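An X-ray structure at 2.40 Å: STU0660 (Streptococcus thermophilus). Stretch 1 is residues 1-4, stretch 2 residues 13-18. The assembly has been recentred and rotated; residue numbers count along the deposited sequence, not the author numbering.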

HETATM    1  N   MSE A   1       0.503  44.992  -6.325  1.00 52.93           N
HETATM    2  CA  MSE A   1      -0.886  44.724  -5.871  1.00 50.84           C
HETATM    3  C   MSE A   1      -0.946  44.516  -4.366  1.00 47.09           C
HETATM    4  O   MSE A   1      -0.001  44.831  -3.645  1.00 45.28           O
ATOM      5  N   LYS A   2      -2.064  43.983  -3.896  1.00 43.37           N
ATOM      6  CA  LYS A   2      -2.240  43.750  -2.472  1.00 41.76           C
ATOM      7  C   LYS A   2      -2.861  42.398  -2.147  1.00 39.50           C
ATOM      8  O   LYS A   2      -3.685  41.885  -2.903  1.00 37.74           O
ATOM      9  N   PHE A   3      -2.426  41.820  -1.030  1.00 35.52           N
ATOM     10  CA  PHE A   3      -2.966  40.561  -0.551  1.00 34.11           C
ATOM     11  C   PHE A   3      -3.599  40.912   0.787  1.00 34.23           C
ATOM     12  O   PHE A   3      -2.965  41.552   1.630  1.00 34.28           O
ATOM     13  N   PHE A   4      -4.853  40.530   0.977  1.00 32.71           N
ATOM     14  CA  PHE A   4      -5.507  40.766   2.253  1.00 32.73           C
ATOM     15  C   PHE A   4      -5.708  39.362   2.805  1.00 33.68           C
ATOM     16  O   PHE A   4      -6.673  38.676   2.478  1.00 35.06           O
ATOM     17  N   ILE A  13      -4.685  40.625   7.230  1.00 32.07           N
ATOM     18  CA  ILE A  13      -3.321  41.128   7.245  1.00 31.09           C
ATOM     19  C   ILE A  13      -3.101  41.711   5.858  1.00 32.34           C
ATOM     20  O   ILE A  13      -3.221  40.998   4.859  1.00 31.01           O
ATOM     21  N   GLU A  14      -2.807  43.009   5.803  1.00 34.02           N
ATOM     22  CA  GLU A  14      -2.571  43.697   4.534  1.00 34.62           C
ATOM     23  C   GLU A  14      -1.116  43.581   4.103  1.00 32.94           C
ATOM     24  O   GLU A  14      -0.204  43.813   4.886  1.00 32.66           O
ATOM     25  N   LEU A  15      -0.915  43.228   2.844  1.00 31.95           N
ATOM     26  CA  LEU A  15       0.416  43.068   2.283  1.00 31.02           C
ATOM     27  C   LEU A  15       0.513  43.775   0.928  1.00 30.49           C
ATOM     28  O   LEU A  15      -0.250  43.488   0.001  1.00 31.36           O
ATOM     29  N   ASN A  16       1.442  44.705   0.807  1.00 27.37           N
ATOM     30  CA  ASN A  16       1.610  45.390  -0.456  1.00 28.62           C
ATOM     31  C   ASN A  16       2.655  44.557  -1.214  1.00 29.83           C
ATOM     32  O   ASN A  16       3.832  44.546  -0.861  1.00 29.19           O
ATOM     33  N   ILE A  17       2.200  43.841  -2.239  1.00 30.90           N
ATOM     34  CA  ILE A  17       3.046  42.951  -3.045  1.00 32.33           C
ATOM     35  C   ILE A  17       3.651  43.572  -4.312  1.00 32.77           C
ATOM     36  O   ILE A  17       2.960  44.239  -5.084  1.00 32.21           O
ATOM     37  N   GLY A  18       4.942  43.322  -4.527  1.00 32.74           N
ATOM     38  CA  GLY A  18       5.636  43.843  -5.697  1.00 32.38           C
ATOM     39  C   GLY A  18       6.666  42.839  -6.195  1.00 33.15           C
ATOM     40  O   GLY A  18       6.891  41.822  -5.539  1.00 34.28           O
TER

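Packing of side chains between two antiparallel strands, residues 2-4 and 13-16, and the residues that flank them. The apolar centre is Phe3 against Ile17. Phe3 (chi1 m) and Leu15 project from the same face of the sheet, and the CA-to-CB bond of Ile17 points toward the other stretch. Ile17 (m, m) thereby lays its CG1 over one face of the Phe3 ring, 3.6 Å from the ring centroid and 18° off the normal, a CH-pi contact in which Phe3 CD2 comes within 3.5 Å of Ile17 CG1. Beside it, Phe3 CB and Leu15 CB meet at 4.1 Å; both chi angles of Leu15 lie between wells. The pair is locked by backbone hydrogen bonds, Phe3 N to Leu15 O and Leu15 N to Phe3 O, each 2.9 Å. The selenomethionine Met1 (p, t, m) extends this apolar patch, its CG 4.1 Å from Ile17 CB, while its main chain exchanges hydrogen bonds with Ile17 (Met1 N to Ile17 O, 2.9 Å; Ile17 N to Met1 O, 2.8 Å). Ile13 points away and adds no side-chain contact here.

On the opposite face, Lys2, Phe4, Glu14 and Asn16 lie together. Phe4 (chi1 m) leans its ring obliquely on the aliphatic part of Glu14, with Phe4 CE1 3.2 Å from Glu14 CG. Glu14 (t, t) extends past that ring to the polar edge, where Lys2 NZ forms a salt bridge with Glu14 OE2 at 3.1 Å. Lys2 (m, t, t, m) rises from the face in an extended chain, and its last torsion turns NZ toward Glu14; the same NZ also gives a weak hydrogen bond to Asn16 OD1 at 3.3 Å. The amine thus links two acceptors of the neighbouring strand. Asn16 (chi1 t) has its ND2 satisfied elsewhere in the structure.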

HETATM    1  CB  MSE A   1      -1.438  43.491  -6.569  1.00 56.73           C
HETATM    2  CG  MSE A   1      -0.768  42.202  -6.164  1.00 64.22           C
HETATM    3 SE   MSE A   1      -1.635  40.704  -7.012  1.00 81.56          SE
HETATM    4  CE  MSE A   1      -3.248  40.644  -5.937  1.00 71.73           C
ATOM      5  CB  LYS A   2      -3.111  44.850  -1.861  1.00 41.97           C
ATOM      6  CG  LYS A   2      -2.422  46.191  -1.737  1.00 43.80           C
ATOM      7  CD  LYS A   2      -3.378  47.231  -1.176  1.00 46.81           C
ATOM      8  CE  LYS A   2      -2.713  48.592  -1.057  1.00 47.57           C
ATOM      9  NZ  LYS A   2      -1.583  48.553  -0.097  1.00 50.52           N
ATOM     10  CB  PHE A   3      -1.876  39.506  -0.282  1.00 32.69           C
ATOM     11  CG  PHE A   3      -1.289  38.867  -1.522  1.00 31.41           C
ATOM     12  CD1 PHE A   3      -1.903  38.990  -2.763  1.00 29.68           C
ATOM     13  CD2 PHE A   3      -0.114  38.121  -1.431  1.00 28.64           C
ATOM     14  CE1 PHE A   3      -1.353  38.377  -3.895  1.00 28.79           C
ATOM     15  CE2 PHE A   3       0.440  37.509  -2.552  1.00 28.46           C
ATOM     16  CZ  PHE A   3      -0.182  37.636  -3.789  1.00 28.45           C
ATOM     17  CB  PHE A   4      -6.818  41.522   2.047  1.00 31.47           C
ATOM     18  CG  PHE A   4      -6.623  42.997   1.836  1.00 31.30           C
ATOM     19  CD1 PHE A   4      -6.322  43.831   2.912  1.00 29.90           C
ATOM     20  CD2 PHE A   4      -6.683  43.550   0.557  1.00 30.45           C
ATOM     21  CE1 PHE A   4      -6.084  45.193   2.720  1.00 31.59           C
ATOM     22  CE2 PHE A   4      -6.444  44.913   0.356  1.00 30.85           C
ATOM     23  CZ  PHE A   4      -6.143  45.735   1.438  1.00 29.26           C
ATOM     24  CB  ILE A  13      -2.306  39.992   7.492  1.00 29.58           C
ATOM     25  CG1 ILE A  13      -2.578  39.345   8.849  1.00 28.35           C
ATOM     26  CG2 ILE A  13      -0.891  40.534   7.467  1.00 27.61           C
ATOM     27  CD1 ILE A  13      -2.738  37.849   8.782  1.00 29.55           C
ATOM     28  CB  GLU A  14      -2.945  45.181   4.643  1.00 36.60           C
ATOM     29  CG  GLU A  14      -2.979  45.909   3.304  1.00 40.90           C
ATOM     30  CD  GLU A  14      -3.474  47.333   3.428  1.00 45.24           C
ATOM     31  OE1 GLU A  14      -4.340  47.571   4.296  1.00 48.68           O
ATOM     32  OE2 GLU A  14      -3.011  48.209   2.658  1.00 46.54           O
ATOM     33  CB  LEU A  15       0.703  41.581   2.098  1.00 30.73           C
ATOM     34  CG  LEU A  15       1.593  40.773   3.048  1.00 32.64           C
ATOM     35  CD1 LEU A  15       1.559  41.306   4.464  1.00 31.70           C
ATOM     36  CD2 LEU A  15       1.120  39.324   2.988  1.00 31.89           C
ATOM     37  CB  ASN A  16       2.084  46.813  -0.188  1.00 29.27           C
ATOM     38  CG  ASN A  16       1.782  47.759  -1.327  1.00 28.83           C
ATOM     39  OD1 ASN A  16       0.826  47.571  -2.074  1.00 31.58           O
ATOM     40  ND2 ASN A  16       2.585  48.805  -1.445  1.00 30.68           N
ATOM     41  CB  ILE A  17       2.246  41.695  -3.483  1.00 33.90           C
ATOM     42  CG1 ILE A  17       1.538  41.061  -2.278  1.00 33.05           C
ATOM     43  CG2 ILE A  17       3.170  40.703  -4.168  1.00 36.72           C
ATOM     44  CD1 ILE A  17       2.463  40.617  -1.159  1.00 32.00           C
TER